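Local structure of Thiol:disulfide interchange protein DsbA (Neisseria meningitidis MC58, 3HZ8) at residues Gly24-Leu29 with Asp183-Glu188. The protein probably acts as a periplasmic thiol-disulfide oxidoreductase that introduces disulfide bonds into other proteins, as other members of the DsbA subfamily do. The protein carries 1 engineered substitution. Residues are numbered along the deposited sequence; the frame is centred on the assembly and turned at random.
Sequences GKVEVL and DKVREE
Val26 meets Val185 and Arg186 where the C-terminal helix 171-191 packs on the central sheet of the thioredoxin fold, at the start of strand 26-32. Both methyls of Val26 take part. CG1 lies anti to the backbone N (chi1 180°), which leaves CG2 beside that N and closer to Arg186. The two valine side chains pass alongside one another, running opposite ways, and a single methyl of Val185 serves both branches of its partner: its CG1 is 4.0 Å from CG2 of Val26 and 4.1 Å from CG1 of Val26. Val185 also touches Tyr164 of strand 164-166, while Val26 packs on Ala182 one helical turn before Arg186, joining the helix to strands 26-32 and 164-166. No hydrogen bond joins the two segments. Arg186 meets the valine most closely through CA and CB; with CG anti to the backbone N (chi1 -167°) and a bend at chi3 (-80°), its NE forms a salt bridge with OD2 of Asp56, the residue just before strand 57-63. CG2 of Val26 lies 4.2 Å from both CA and CB of Arg186.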
loop_
_atom_site.group_PDB
_atom_site.type_symbol
_atom_site.label_atom_id
_atom_site.label_comp_id
_atom_site.label_asym_id
_atom_site.label_seq_id
_atom_site.Cartn_x
_atom_site.Cartn_y
_atom_site.Cartn_z
ATOM N N GLY A 24 -16.919 4.733 7.825
ATOM C CA GLY A 24 -17.751 3.608 8.254
ATOM C C GLY A 24 -17.209 2.246 7.862
ATOM O O GLY A 24 -17.865 1.223 8.075
ATOM N N LYS A 25 -16.016 2.229 7.272
ATOM C CA LYS A 25 -15.330 0.981 6.972
ATOM C C LYS A 25 -14.045 0.887 7.795
ATOM O O LYS A 25 -13.671 1.836 8.482
ATOM C CB LYS A 25 -15.048 0.855 5.479
ATOM C CG LYS A 25 -16.263 0.420 4.650
ATOM C CD LYS A 25 -15.810 -0.244 3.354
ATOM C CE LYS A 25 -16.921 -0.348 2.325
ATOM N NZ LYS A 25 -16.315 -0.606 0.983
ATOM N N VAL A 26 -13.411 -0.276 7.751
ATOM C CA VAL A 26 -12.138 -0.501 8.436
ATOM C C VAL A 26 -11.031 -0.554 7.388
ATOM O O VAL A 26 -10.919 -1.516 6.624
ATOM C CB VAL A 26 -12.131 -1.813 9.253
ATOM C CG1 VAL A 26 -10.794 -2.003 9.943
ATOM C CG2 VAL A 26 -13.264 -1.825 10.281
ATOM N N GLU A 27 -10.218 0.494 7.356
ATOM C CA GLU A 27 -9.130 0.596 6.388
ATOM C C GLU A 27 -7.874 -0.115 6.893
ATOM O O GLU A 27 -7.515 0.023 8.057
ATOM C CB GLU A 27 -8.792 2.065 6.143
ATOM C CG GLU A 27 -7.720 2.289 5.104
ATOM C CD GLU A 27 -7.516 3.752 4.808
ATOM O OE1 GLU A 27 -8.338 4.319 4.068
ATOM O OE2 GLU A 27 -6.539 4.332 5.307
ATOM N N VAL A 28 -7.228 -0.866 6.002
ATOM C CA VAL A 28 -5.883 -1.406 6.237
ATOM C C VAL A 28 -5.005 -0.691 5.221
ATOM O O VAL A 28 -5.190 -0.869 4.010
ATOM C CB VAL A 28 -5.820 -2.943 6.031
ATOM C CG1 VAL A 28 -4.401 -3.459 6.279
ATOM C CG2 VAL A 28 -6.817 -3.646 6.964
ATOM N N LEU A 29 -4.083 0.145 5.717
ATOM C CA LEU A 29 -3.259 0.992 4.853
ATOM C C LEU A 29 -1.808 0.504 4.866
ATOM O O LEU A 29 -1.210 0.416 5.933
ATOM C CB LEU A 29 -3.353 2.454 5.321
ATOM C CG LEU A 29 -2.295 3.466 4.895
ATOM C CD1 LEU A 29 -2.142 3.529 3.391
ATOM C CD2 LEU A 29 -2.642 4.838 5.473
ATOM N N ASP A 183 -11.030 -5.642 14.356
ATOM C CA ASP A 183 -12.124 -5.830 15.312
ATOM C C ASP A 183 -12.155 -4.688 16.337
ATOM O O ASP A 183 -13.228 -4.160 16.656
ATOM C CB ASP A 183 -12.010 -7.199 15.998
ATOM C CG ASP A 183 -13.032 -7.389 17.109
ATOM O OD1 ASP A 183 -14.233 -7.514 16.805
ATOM O OD2 ASP A 183 -12.625 -7.408 18.287
ATOM N N LYS A 184 -10.980 -4.287 16.829
ATOM C CA LYS A 184 -10.880 -3.181 17.789
ATOM C C LYS A 184 -11.479 -1.902 17.190
ATOM O O LYS A 184 -12.300 -1.234 17.837
ATOM C CB LYS A 184 -9.419 -2.966 18.215
ATOM C CG LYS A 184 -9.198 -1.893 19.275
ATOM C CD LYS A 184 -7.717 -1.813 19.638
ATOM C CE LYS A 184 -7.418 -0.720 20.657
ATOM N NZ LYS A 184 -7.994 -1.013 22.002
ATOM N N VAL A 185 -11.073 -1.585 15.960
ATOM C CA VAL A 185 -11.604 -0.441 15.202
ATOM C C VAL A 185 -13.111 -0.541 14.965
ATOM O O VAL A 185 -13.845 0.408 15.241
ATOM C CB VAL A 185 -10.873 -0.300 13.832
ATOM C CG1 VAL A 185 -11.603 0.672 12.898
ATOM C CG2 VAL A 185 -9.439 0.139 14.050
ATOM N N ARG A 186 -13.551 -1.681 14.434
ATOM C CA ARG A 186 -14.947 -1.924 14.087
ATOM C C ARG A 186 -15.837 -1.592 15.274
ATOM O O ARG A 186 -16.846 -0.894 15.134
ATOM C CB ARG A 186 -15.127 -3.392 13.664
ATOM C CG ARG A 186 -16.444 -3.733 12.994
ATOM C CD ARG A 186 -16.462 -5.199 12.577
ATOM N NE ARG A 186 -15.734 -5.452 11.329
ATOM C CZ ARG A 186 -14.596 -6.137 11.227
ATOM N NH1 ARG A 186 -14.023 -6.670 12.300
ATOM N NH2 ARG A 186 -14.034 -6.302 10.038
ATOM N N GLU A 187 -15.437 -2.057 16.450
ATOM C CA GLU A 187 -16.244 -1.874 17.649
ATOM C C GLU A 187 -16.057 -0.520 18.347
ATOM O O GLU A 187 -16.964 -0.048 19.040
ATOM C CB GLU A 187 -16.057 -3.055 18.599
ATOM C CG GLU A 187 -16.434 -4.416 17.970
ATOM C CD GLU A 187 -17.816 -4.448 17.293
ATOM O OE1 GLU A 187 -18.676 -3.586 17.592
ATOM O OE2 GLU A 187 -18.049 -5.355 16.457
ATOM N N GLU A 188 -14.897 0.102 18.150
ATOM C CA GLU A 188 -14.670 1.489 18.566
ATOM C C GLU A 188 -15.578 2.437 17.799
ATOM O O GLU A 188 -16.237 3.288 18.397
ATOM C CB GLU A 188 -13.217 1.907 18.315
ATOM C CG GLU A 188 -12.250 1.440 19.364
ATOM C CD GLU A 188 -10.849 1.976 19.160
ATOM O OE1 GLU A 188 -10.426 2.182 18.000
ATOM O OE2 GLU A 188 -10.160 2.186 20.177
#